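Local coordinates for dual specificity protein phosphatase 15 (Homo sapiens, PDB 1YZ4) that removes phosphate from phosphotyrosine, phosphoserine and phosphothreonine residues of proteins as a dual-specificity phosphatase, here present as its catalytic domain, at residues 10-15 with 79-84; 14-19 with 30-35; 101-106 with 115-120; 106-111 with 144-149; 120-123 with 127-130. The protein carries 1 engineered substitution. All coordinates share one frame; numbering follows the deposited sequence.

Contact 1 (10-15 with 79-84); sequences KVLPGL and CCRLNG
R81 sets its guanidinium group against a beta turn, with one face against L12 and one edge against the carbonyl oxygen of P13. The turn is type II, runs from L12 to L15, and joins strands 9-12 and 15-18. V11 and L12 both face L15 across the antiparallel pair, which makes a classic beta bulge just before the turn. G14 takes the positive phi of 82° that the third position of such a turn favours. R81 comes from the last turn of helix 70-82, which ends in a Schellman motif with G84 as the C-prime residue.

The grip on P13 is side-on. NE and NH2 of R81 both donate to P13 O, each at 2.9 Å. The oxygen lies close to the guanidinium plane, 9° out of it. NE arrives almost in line with the carbonyl bond, while NH2 comes at a wider slant within the carbonyl plane. Two donors on one acceptor fix the rotation of the guanidinium. The R81 chain is extended at chi2 and bends at chi3 (65°), which turns the flat group edge-on to the oxygen.

The rest of the side chain packs against the turn. The aliphatic part of R81 runs past the backbone of G14, with CG 3.9 Å from G14 O. The third nitrogen, NH1, is hydrogen-bonded to Y105 OH, so R81, from helix 70-82, ties both the turn and helix 97-110. L12 crosses R81 at about a right angle, and its CD2 sits 3.7 Å above the guanidinium plane, toward the rim, and 4.0 Å from R81 NH1.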
# COMPACT_ATOMS: atom_id res chain seq x y z
N LYS A 10 -2.17 2.02 -10.59
CA LYS A 10 -0.83 1.44 -10.58
C LYS A 10 0.11 2.45 -9.93
O LYS A 10 0.20 3.60 -10.36
CB LYS A 10 -0.37 1.15 -12.01
CG LYS A 10 0.89 0.31 -12.12
CD LYS A 10 1.19 0.01 -13.58
CE LYS A 10 2.22 -1.09 -13.73
NZ LYS A 10 2.49 -1.39 -15.17
N VAL A 11 0.79 2.02 -8.88
CA VAL A 11 1.71 2.88 -8.15
C VAL A 11 3.14 2.57 -8.56
O VAL A 11 4.01 3.43 -8.56
CB VAL A 11 1.60 2.65 -6.63
CG1 VAL A 11 2.42 3.69 -5.90
CG2 VAL A 11 0.15 2.68 -6.21
N LEU A 12 3.36 1.32 -8.93
CA LEU A 12 4.67 0.84 -9.33
C LEU A 12 4.43 -0.53 -9.95
O LEU A 12 3.44 -1.19 -9.63
CB LEU A 12 5.54 0.68 -8.08
CG LEU A 12 6.91 1.33 -7.88
CD1 LEU A 12 6.86 2.82 -8.12
CD2 LEU A 12 7.36 1.03 -6.45
N PRO A 13 5.31 -0.97 -10.86
CA PRO A 13 5.12 -2.29 -11.46
C PRO A 13 4.88 -3.30 -10.33
O PRO A 13 5.69 -3.39 -9.40
CB PRO A 13 6.45 -2.55 -12.18
CG PRO A 13 6.90 -1.15 -12.56
CD PRO A 13 6.56 -0.34 -11.32
N GLY A 14 3.76 -4.01 -10.39
CA GLY A 14 3.44 -4.99 -9.37
C GLY A 14 2.79 -4.45 -8.10
O GLY A 14 2.57 -5.21 -7.15
N LEU A 15 2.46 -3.15 -8.06
CA LEU A 15 1.83 -2.56 -6.86
C LEU A 15 0.66 -1.63 -7.19
O LEU A 15 0.79 -0.74 -8.03
CB LEU A 15 2.89 -1.79 -6.06
CG LEU A 15 2.43 -1.12 -4.77
CD1 LEU A 15 1.81 -2.15 -3.83
CD2 LEU A 15 3.62 -0.44 -4.11
N CYS A 79 8.16 -9.16 -1.06
CA CYS A 79 8.22 -10.59 -1.38
C CYS A 79 7.36 -10.86 -2.61
O CYS A 79 7.79 -11.56 -3.54
CB CYS A 79 7.73 -11.42 -0.20
SG CYS A 79 7.51 -13.19 -0.57
N CYS A 80 6.15 -10.32 -2.61
CA CYS A 80 5.25 -10.50 -3.73
C CYS A 80 5.84 -9.96 -5.04
O CYS A 80 5.84 -10.64 -6.07
CB CYS A 80 3.91 -9.82 -3.44
SG CYS A 80 2.88 -9.51 -4.88
N ARG A 81 6.35 -8.73 -5.00
CA ARG A 81 6.91 -8.13 -6.21
C ARG A 81 8.14 -8.85 -6.77
O ARG A 81 8.18 -9.20 -7.96
CB ARG A 81 7.27 -6.66 -5.94
CG ARG A 81 6.11 -5.79 -5.52
CD ARG A 81 6.52 -4.33 -5.44
NE ARG A 81 6.87 -3.80 -6.75
CZ ARG A 81 7.94 -3.04 -6.99
NH1 ARG A 81 8.77 -2.72 -6.01
NH2 ARG A 81 8.17 -2.59 -8.22
N LEU A 82 9.13 -9.09 -5.93
CA LEU A 82 10.35 -9.74 -6.38
C LEU A 82 10.15 -11.20 -6.77
O LEU A 82 11.06 -11.82 -7.34
CB LEU A 82 11.44 -9.60 -5.32
CG LEU A 82 11.66 -8.19 -4.75
CD1 LEU A 82 12.98 -8.17 -4.00
CD2 LEU A 82 11.67 -7.14 -5.85
N ASN A 83 8.98 -11.75 -6.48
CA ASN A 83 8.68 -13.13 -6.83
C ASN A 83 7.66 -13.23 -7.95
O ASN A 83 6.99 -14.25 -8.11
CB ASN A 83 8.20 -13.90 -5.60
CG ASN A 83 9.34 -14.29 -4.67
OD1 ASN A 83 10.17 -15.13 -5.01
ND2 ASN A 83 9.38 -13.67 -3.50
N GLY A 84 7.54 -12.15 -8.73
CA GLY A 84 6.64 -12.13 -9.87
C GLY A 84 5.14 -12.00 -9.65
O GLY A 84 4.36 -12.40 -10.52

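Contact 2 (14-19 with 30-35); sequences GLYLGN and GRNKIT
Y16 and N32 meet as two flat groups stacked on each other. This amide-on-aromatic stack joins strand 15-18 to the loop after helix 26-31. The phenol ring and the side-chain amide are 23° apart in plane. N32 lies over one face of the ring, toward its outer end. Its CG is 3.7 Å from Y16 CE2, and its CB is 3.9 Å from Y16 CZ. The amide oxygen reaches the hydroxyl end: N32 OD1 and Y16 OH are 3.6 Å apart, so this is packing and not a hydrogen bond. N32 ND2 is hydrogen-bonded elsewhere in the protein, which helps to hold the amide in its orientation.

The apolar part is carried by I34. Its CD1 touches Y16 CD1 at 3.7 Å, on the inner half of the ring, and comes at an oblique angle. The CB of I34 does not aim at the strand. CG1 stands anti to the carbonyl carbon (chi1 -68°), and a further bend at chi2 (-59°) carries the methyl to the tyrosine.

Backbone bonds shape the segment that bears these groups. K33 has positive phi and is the C-prime residue of the Schellman motif that ends helix 26-31, with K33 N bonded to G30 O.

Strand 15-18 lies between strands 9-12 and 87-91 in the sheet. Y16 also packs on K10 of strand 9-12, while I34 rests on L88 of strand 87-91, and M8 touches both N32 and I34.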
# COMPACT_ATOMS: atom_id res chain seq x y z
N GLY A 14 3.76 -4.01 -10.39
CA GLY A 14 3.44 -4.99 -9.37
C GLY A 14 2.79 -4.45 -8.10
O GLY A 14 2.57 -5.21 -7.15
N LEU A 15 2.46 -3.15 -8.06
CA LEU A 15 1.83 -2.56 -6.86
C LEU A 15 0.66 -1.63 -7.19
O LEU A 15 0.79 -0.74 -8.03
CB LEU A 15 2.89 -1.79 -6.06
CG LEU A 15 2.43 -1.12 -4.77
CD1 LEU A 15 1.81 -2.15 -3.83
CD2 LEU A 15 3.62 -0.44 -4.11
N TYR A 16 -0.47 -1.83 -6.52
CA TYR A 16 -1.65 -1.00 -6.78
C TYR A 16 -2.36 -0.50 -5.53
O TYR A 16 -2.26 -1.09 -4.45
CB TYR A 16 -2.68 -1.75 -7.62
CG TYR A 16 -2.19 -2.17 -8.99
CD1 TYR A 16 -1.33 -3.25 -9.14
CD2 TYR A 16 -2.61 -1.49 -10.14
CE1 TYR A 16 -0.89 -3.65 -10.40
CE2 TYR A 16 -2.18 -1.88 -11.40
CZ TYR A 16 -1.32 -2.96 -11.52
OH TYR A 16 -0.91 -3.37 -12.76
N LEU A 17 -3.10 0.60 -5.70
CA LEU A 17 -3.88 1.22 -4.64
C LEU A 17 -5.35 1.15 -5.03
O LEU A 17 -5.69 1.35 -6.20
CB LEU A 17 -3.47 2.68 -4.45
CG LEU A 17 -2.34 2.97 -3.44
CD1 LEU A 17 -1.95 4.43 -3.50
CD2 LEU A 17 -2.82 2.60 -2.04
N GLY A 18 -6.22 0.87 -4.07
CA GLY A 18 -7.63 0.80 -4.38
C GLY A 18 -8.57 0.93 -3.19
O GLY A 18 -8.13 1.06 -2.05
N ASN A 19 -9.86 0.90 -3.48
CA ASN A 19 -10.90 1.01 -2.47
C ASN A 19 -11.62 -0.33 -2.38
O ASN A 19 -11.29 -1.27 -3.12
CB ASN A 19 -11.89 2.09 -2.88
CG ASN A 19 -12.42 1.88 -4.28
OD1 ASN A 19 -12.85 0.78 -4.64
ND2 ASN A 19 -12.39 2.94 -5.09
N GLY A 30 -8.34 -9.56 -12.46
CA GLY A 30 -7.80 -10.39 -13.52
C GLY A 30 -6.97 -9.58 -14.49
O GLY A 30 -5.88 -9.98 -14.90
N ARG A 31 -7.50 -8.42 -14.86
CA ARG A 31 -6.82 -7.52 -15.78
C ARG A 31 -5.42 -7.21 -15.27
O ARG A 31 -4.45 -7.28 -16.03
CB ARG A 31 -7.63 -6.23 -15.92
CG ARG A 31 -7.02 -5.19 -16.84
CD ARG A 31 -7.91 -3.95 -16.94
NE ARG A 31 -7.35 -2.95 -17.85
CZ ARG A 31 -7.92 -1.77 -18.11
NH1 ARG A 31 -9.06 -1.44 -17.53
NH2 ARG A 31 -7.33 -0.93 -18.95
N ASN A 32 -5.31 -6.87 -13.99
CA ASN A 32 -4.03 -6.53 -13.38
C ASN A 32 -3.28 -7.72 -12.75
O ASN A 32 -2.30 -7.53 -12.03
CB ASN A 32 -4.21 -5.42 -12.34
CG ASN A 32 -4.67 -4.13 -12.96
OD1 ASN A 32 -4.23 -3.76 -14.05
ND2 ASN A 32 -5.56 -3.41 -12.27
N LYS A 33 -3.75 -8.93 -13.03
CA LYS A 33 -3.12 -10.15 -12.51
C LYS A 33 -2.76 -10.04 -11.03
O LYS A 33 -1.68 -10.47 -10.62
CB LYS A 33 -1.86 -10.46 -13.32
CG LYS A 33 -2.07 -10.55 -14.82
CD LYS A 33 -0.75 -10.79 -15.54
CE LYS A 33 -0.92 -10.79 -17.05
NZ LYS A 33 0.38 -10.95 -17.76
N ILE A 34 -3.65 -9.45 -10.24
CA ILE A 34 -3.41 -9.29 -8.81
C ILE A 34 -3.33 -10.66 -8.13
O ILE A 34 -4.27 -11.45 -8.20
CB ILE A 34 -4.54 -8.47 -8.15
CG1 ILE A 34 -4.47 -7.02 -8.65
CG2 ILE A 34 -4.43 -8.53 -6.63
CD1 ILE A 34 -3.14 -6.33 -8.35
N THR A 35 -2.21 -10.93 -7.47
CA THR A 35 -2.02 -12.20 -6.77
C THR A 35 -1.96 -12.02 -5.26
O THR A 35 -2.05 -12.99 -4.51
CB THR A 35 -0.71 -12.90 -7.20
OG1 THR A 35 0.40 -12.03 -6.93
CG2 THR A 35 -0.76 -13.25 -8.69

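Contact 3 (101-106 with 115-120); sequences IVTAYV and RDVLEA
V117 and T103 each turn one methyl anti to the backbone N, and these methyls meet between two helices. V117 CG1 gets there with chi1 at 177°. T103 has OG1 beside the backbone N (chi1 -63°), which puts CG2 anti to it. The helices, 97-110 and 114-123, are consecutive and joined by a short loop. They belong to the helical layer that packs on the sheet of this protein-tyrosine phosphatase fold. Their short segments cross at 121°, with the axes 9.3 Å apart at closest approach.

V117 contributes the largest share of the interface. Its CB points at helix 97-110, and its CG1 enters between T103 and V106, which are one turn apart on that helix. T103 and V117 lie alongside each other, running in opposite senses. V106 meets V117 at a slant. L118 adds a smaller flank through its backbone, with T103 CG2 4.4 Å from L118 N.

No hydrogen bond joins the two segments. The contact is buried and apolar, although one of its side chains has a hydroxyl. T103 OG1 stays within its own helix, bonded to T99 O, and this satisfies the polar atom while the methyl faces V117. I121 and W114, also of helix 114-123, touch T103 as well.

The surroundings place the pair deep in the fold. A104 meets helix 132-143, and V102 packs on L15 and L17 of the sheet. The closest packing lies at one methyl: V117 CG1 is 3.6 Å from both V106 CB and V106 CG1, and 3.7 Å from T103 CG2.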
# COMPACT_ATOMS: atom_id res chain seq x y z
N ILE A 101 0.25 3.05 3.82
CA ILE A 101 1.05 1.83 3.71
C ILE A 101 1.90 1.84 2.44
O ILE A 101 3.09 1.54 2.48
CB ILE A 101 0.14 0.56 3.75
CG1 ILE A 101 -0.29 0.26 5.19
CG2 ILE A 101 0.87 -0.64 3.21
CD1 ILE A 101 -1.13 1.34 5.82
N VAL A 102 1.31 2.20 1.30
CA VAL A 102 2.08 2.23 0.06
C VAL A 102 3.18 3.29 0.05
O VAL A 102 4.27 3.06 -0.50
CB VAL A 102 1.15 2.42 -1.18
CG1 VAL A 102 0.19 3.56 -0.93
CG2 VAL A 102 1.99 2.73 -2.42
N THR A 103 2.92 4.44 0.66
CA THR A 103 3.90 5.52 0.71
C THR A 103 5.12 5.04 1.49
O THR A 103 6.26 5.24 1.07
CB THR A 103 3.31 6.79 1.38
OG1 THR A 103 2.22 7.27 0.59
CG2 THR A 103 4.35 7.91 1.47
N ALA A 104 4.86 4.39 2.62
CA ALA A 104 5.93 3.86 3.45
C ALA A 104 6.78 2.88 2.64
O ALA A 104 8.00 2.87 2.74
CB ALA A 104 5.33 3.17 4.65
N TYR A 105 6.12 2.06 1.82
CA TYR A 105 6.83 1.10 1.00
C TYR A 105 7.75 1.78 -0.01
O TYR A 105 8.93 1.45 -0.13
CB TYR A 105 5.86 0.22 0.22
CG TYR A 105 6.58 -0.78 -0.64
CD1 TYR A 105 7.21 -1.89 -0.07
CD2 TYR A 105 6.68 -0.61 -2.02
CE1 TYR A 105 7.92 -2.80 -0.84
CE2 TYR A 105 7.40 -1.52 -2.81
CZ TYR A 105 8.01 -2.61 -2.21
OH TYR A 105 8.71 -3.52 -2.96
N VAL A 106 7.18 2.72 -0.76
CA VAL A 106 7.93 3.44 -1.77
C VAL A 106 9.06 4.25 -1.15
O VAL A 106 10.11 4.42 -1.75
CB VAL A 106 6.99 4.35 -2.59
CG1 VAL A 106 7.79 5.13 -3.64
CG2 VAL A 106 5.92 3.50 -3.27
N ARG A 115 6.87 13.28 1.56
CA ARG A 115 6.22 14.33 0.80
C ARG A 115 6.42 14.13 -0.70
O ARG A 115 5.46 14.18 -1.47
CB ARG A 115 6.71 15.71 1.25
CG ARG A 115 6.08 16.11 2.57
CD ARG A 115 6.63 17.40 3.15
NE ARG A 115 5.70 17.95 4.12
CZ ARG A 115 4.49 18.40 3.81
NH1 ARG A 115 4.07 18.39 2.55
NH2 ARG A 115 3.68 18.85 4.76
N ASP A 116 7.66 13.89 -1.12
CA ASP A 116 7.92 13.67 -2.53
C ASP A 116 7.18 12.42 -2.99
O ASP A 116 6.61 12.39 -4.07
CB ASP A 116 9.42 13.49 -2.80
CG ASP A 116 10.23 14.73 -2.47
OD1 ASP A 116 9.77 15.84 -2.79
OD2 ASP A 116 11.34 14.60 -1.90
N VAL A 117 7.19 11.38 -2.15
CA VAL A 117 6.52 10.13 -2.50
C VAL A 117 5.01 10.34 -2.63
O VAL A 117 4.40 9.91 -3.62
CB VAL A 117 6.81 9.01 -1.45
CG1 VAL A 117 6.05 7.75 -1.81
CG2 VAL A 117 8.31 8.69 -1.40
N LEU A 118 4.41 11.00 -1.65
CA LEU A 118 2.98 11.26 -1.65
C LEU A 118 2.61 12.08 -2.90
O LEU A 118 1.64 11.78 -3.59
CB LEU A 118 2.58 12.03 -0.38
CG LEU A 118 1.11 12.33 -0.03
CD1 LEU A 118 1.05 13.24 1.18
CD2 LEU A 118 0.42 13.01 -1.18
N GLU A 119 3.40 13.13 -3.17
CA GLU A 119 3.16 13.99 -4.32
C GLU A 119 3.27 13.19 -5.61
O GLU A 119 2.53 13.43 -6.57
CB GLU A 119 4.16 15.14 -4.33
CG GLU A 119 4.03 16.09 -5.52
CD GLU A 119 5.00 17.27 -5.45
OE1 GLU A 119 5.07 18.06 -6.42
OE2 GLU A 119 5.69 17.41 -4.41
N ALA A 120 4.19 12.23 -5.63
CA ALA A 120 4.37 11.40 -6.81
C ALA A 120 3.17 10.46 -6.96
O ALA A 120 2.71 10.19 -8.07
CB ALA A 120 5.66 10.61 -6.70

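Contact 4 (106-111 with 144-149); sequences VMTVTG and ASSQKL
S146 lies against the backbone of T108, where helices 97-110 and 145-157 come together. This is the tight part of the contact. S146 OG is 3.5 Å from T108 CA, and the CA atoms of T108 and S146 are only 4.8 Å apart. OG is anti to the backbone N (chi1 -168°), which directs the hydroxyl at the other helix. T108 returns the contact with its CB, 3.8 Å from S146 O. The small side chains of T108 and S146 are consistent with the close approach of the axes of the short segments, 8.1 Å at an angle of 57°.

Packing is looser at M107 and L149. M107 meets S146 through its CB, at 4.0 Å from S146 OG. L149 points its CB toward helix 97-110, but L149 CD1 stays 4.4 Å from T108 CG2. F141 of helix 132-143 touches M107, T108, S146 and L149.

No direct hydrogen bond crosses between the segments; two waters bridge them instead. One water is 2.7 Å from S146 OG and donates a weak bond to M107 O. The other donates to T108 O and is weakly linked to S146 OG. Backbone carbonyls near the end of helix 97-110 are thus bridged to the serine hydroxyl.

The contact joins the C-terminal helix of this catalytic domain to helix 97-110, away from the active site. It is a close helix-helix crossing over small residues, with bridging waters, in the helical part of the protein-tyrosine phosphatase fold.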
# COMPACT_ATOMS: atom_id res chain seq x y z
N VAL A 106 7.18 2.72 -0.76
CA VAL A 106 7.93 3.44 -1.77
C VAL A 106 9.06 4.25 -1.15
O VAL A 106 10.11 4.42 -1.75
CB VAL A 106 6.99 4.35 -2.59
CG1 VAL A 106 7.79 5.13 -3.64
CG2 VAL A 106 5.92 3.50 -3.27
N MET A 107 8.84 4.75 0.06
CA MET A 107 9.89 5.50 0.74
C MET A 107 11.10 4.60 0.95
O MET A 107 12.23 4.99 0.65
CB MET A 107 9.40 6.03 2.09
CG MET A 107 8.49 7.24 2.01
SD MET A 107 7.64 7.58 3.57
CE MET A 107 8.98 8.27 4.53
N THR A 108 10.87 3.38 1.45
CA THR A 108 11.98 2.48 1.70
C THR A 108 12.71 2.00 0.45
O THR A 108 13.94 1.92 0.46
CB THR A 108 11.57 1.23 2.55
OG1 THR A 108 11.50 0.07 1.71
CG2 THR A 108 10.25 1.45 3.24
N VAL A 109 11.99 1.69 -0.63
CA VAL A 109 12.66 1.22 -1.84
C VAL A 109 13.30 2.32 -2.68
O VAL A 109 14.13 2.04 -3.53
CB VAL A 109 11.72 0.38 -2.77
CG1 VAL A 109 11.24 -0.85 -2.05
CG2 VAL A 109 10.56 1.23 -3.26
N THR A 110 12.91 3.57 -2.44
CA THR A 110 13.48 4.70 -3.19
C THR A 110 14.40 5.57 -2.32
O THR A 110 15.26 6.29 -2.84
CB THR A 110 12.39 5.62 -3.76
OG1 THR A 110 11.70 6.27 -2.69
CG2 THR A 110 11.39 4.83 -4.59
N GLY A 111 14.21 5.50 -1.01
CA GLY A 111 15.02 6.30 -0.11
C GLY A 111 14.57 7.75 -0.06
O GLY A 111 15.22 8.59 0.57
N ALA A 144 13.50 7.32 10.99
CA ALA A 144 13.99 6.12 11.66
C ALA A 144 14.15 4.81 10.89
O ALA A 144 15.26 4.41 10.53
CB ALA A 144 13.13 5.86 12.91
N SER A 145 13.03 4.16 10.63
CA SER A 145 13.00 2.85 9.99
C SER A 145 13.24 2.66 8.49
O SER A 145 13.77 1.64 8.08
CB SER A 145 11.67 2.22 10.37
OG SER A 145 11.33 2.60 11.69
N SER A 146 12.83 3.63 7.69
CA SER A 146 12.97 3.53 6.24
C SER A 146 14.27 2.89 5.72
O SER A 146 14.24 1.80 5.14
CB SER A 146 12.78 4.92 5.62
OG SER A 146 12.63 4.84 4.22
N GLN A 147 15.39 3.56 5.93
CA GLN A 147 16.69 3.07 5.48
C GLN A 147 17.07 1.68 6.01
O GLN A 147 17.61 0.83 5.27
CB GLN A 147 17.78 4.08 5.89
CG GLN A 147 17.59 5.48 5.32
CD GLN A 147 18.30 6.55 6.15
OE1 GLN A 147 17.88 6.86 7.27
NE2 GLN A 147 19.37 7.11 5.60
N LYS A 148 16.81 1.44 7.30
CA LYS A 148 17.13 0.15 7.91
C LYS A 148 16.35 -0.95 7.21
O LYS A 148 16.88 -2.02 6.92
CB LYS A 148 16.78 0.17 9.41
CG LYS A 148 17.15 -1.12 10.14
CD LYS A 148 16.67 -1.15 11.59
CE LYS A 148 17.07 -2.46 12.27
NZ LYS A 148 16.63 -2.56 13.70
N LEU A 149 15.08 -0.67 6.94
CA LEU A 149 14.24 -1.64 6.27
C LEU A 149 14.76 -1.94 4.87
O LEU A 149 14.77 -3.10 4.45
CB LEU A 149 12.80 -1.14 6.20
CG LEU A 149 11.77 -2.19 6.62
CD1 LEU A 149 10.37 -1.60 6.46
CD2 LEU A 149 11.94 -3.46 5.79
O HOH W 1 12.66 7.22 2.92
O HOH W 2 15.31 3.75 2.40

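Contact 5 (120-123 with 127-130); sequences AIKA and IANP
K122 reaches across to the loop with its amine directed at the carbonyl oxygen of A128. Its CB does not aim at the loop, so the orientation is made by the chain. The side chain is extended through chi2 and chi3, then bends at chi4 (-65°) to bring NZ over. The bond is short, K122 NZ to A128 O at 2.6 Å. It runs almost straight into the carbonyl, with a C=O...N angle of 172°. The stem of the lysine follows the same residue: K122 CE is 3.4 Å from A128 O, and K122 CG is 4.0 Å from A128 CB.

A128 points its CB toward the helix. The methyl settles beside I121 and the lysine stem. I121 CG2 touches A128 CB at 4.2 Å, so the alanine is held from two adjacent helix positions. A128 also packs on T99 of helix 97-110.

The contact folds the loop between helices 114-123 and 132-143 back on the last turn of the first helix. Further along, P130 O accepts a hydrogen bond from R135, and N129 pairs through its backbone with I95.

Chemically, the lysine amine, probably charged, is joined to a neutral carbonyl, so no salt bridge is involved. The positive charge would probably polarise the peptide group of A128. The bond closes the partly exposed side of the contact, while I121 and A128 close its buried side.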
# COMPACT_ATOMS: atom_id res chain seq x y z
N ALA A 120 4.19 12.23 -5.63
CA ALA A 120 4.37 11.40 -6.81
C ALA A 120 3.17 10.46 -6.96
O ALA A 120 2.71 10.19 -8.07
CB ALA A 120 5.66 10.61 -6.70
N ILE A 121 2.66 9.98 -5.83
CA ILE A 121 1.51 9.10 -5.86
C ILE A 121 0.27 9.86 -6.31
O ILE A 121 -0.53 9.35 -7.10
CB ILE A 121 1.28 8.46 -4.47
CG1 ILE A 121 2.46 7.55 -4.12
CG2 ILE A 121 -0.01 7.64 -4.46
CD1 ILE A 121 2.35 6.85 -2.77
N LYS A 122 0.12 11.10 -5.84
CA LYS A 122 -1.02 11.94 -6.20
C LYS A 122 -1.12 12.13 -7.72
O LYS A 122 -2.22 12.24 -8.27
CB LYS A 122 -0.93 13.31 -5.52
CG LYS A 122 -1.36 13.35 -4.05
CD LYS A 122 -1.22 14.76 -3.48
CE LYS A 122 -1.96 14.95 -2.16
NZ LYS A 122 -3.46 14.83 -2.30
N ALA A 123 0.03 12.17 -8.39
CA ALA A 123 0.05 12.36 -9.83
C ALA A 123 -0.74 11.26 -10.54
O ALA A 123 -1.32 11.49 -11.59
CB ALA A 123 1.49 12.37 -10.34
N ILE A 127 -6.76 11.63 -5.43
CA ILE A 127 -7.59 11.55 -4.23
C ILE A 127 -6.70 11.19 -3.04
O ILE A 127 -7.07 11.40 -1.89
CB ILE A 127 -8.71 10.49 -4.37
CG1 ILE A 127 -8.10 9.12 -4.70
CG2 ILE A 127 -9.70 10.90 -5.45
CD1 ILE A 127 -9.09 7.99 -4.67
N ALA A 128 -5.52 10.64 -3.34
CA ALA A 128 -4.57 10.22 -2.31
C ALA A 128 -4.41 11.25 -1.20
O ALA A 128 -4.03 12.39 -1.46
CB ALA A 128 -3.22 9.93 -2.94
N ASN A 129 -4.68 10.83 0.03
CA ASN A 129 -4.57 11.76 1.14
C ASN A 129 -4.62 11.09 2.51
O ASN A 129 -5.69 10.85 3.08
CB ASN A 129 -5.67 12.83 1.01
CG ASN A 129 -5.80 13.70 2.25
OD1 ASN A 129 -4.82 13.95 2.96
ND2 ASN A 129 -7.02 14.19 2.49
N PRO A 130 -3.45 10.74 3.06
CA PRO A 130 -3.45 10.11 4.38
C PRO A 130 -3.83 11.14 5.44
O PRO A 130 -3.51 12.32 5.31
CB PRO A 130 -2.01 9.59 4.51
CG PRO A 130 -1.23 10.50 3.63
CD PRO A 130 -2.12 10.68 2.43

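Contacts 2, 3 and 4 are buried; contact 1 lies at the surface and contact 5 is partly buried. Contacts 1 and 2 share G14 and L15. They start from neighbouring strands of one sheet but hold different partners, helix 70-82 and the loop after helix 26-31. Contacts 3 and 4 share V106 on helix 97-110, and contacts 3 and 5 share A120 on helix 114-123. Basic side chains donating to backbone carbonyls mark contacts 1 and 5. Contact 3 is apolar packing without hydrogen bonds, contact 2 stacks an amide on a ring, and contact 4 uses waters. Contacts 2 and 4 do not touch; their centres are about 23 Å apart.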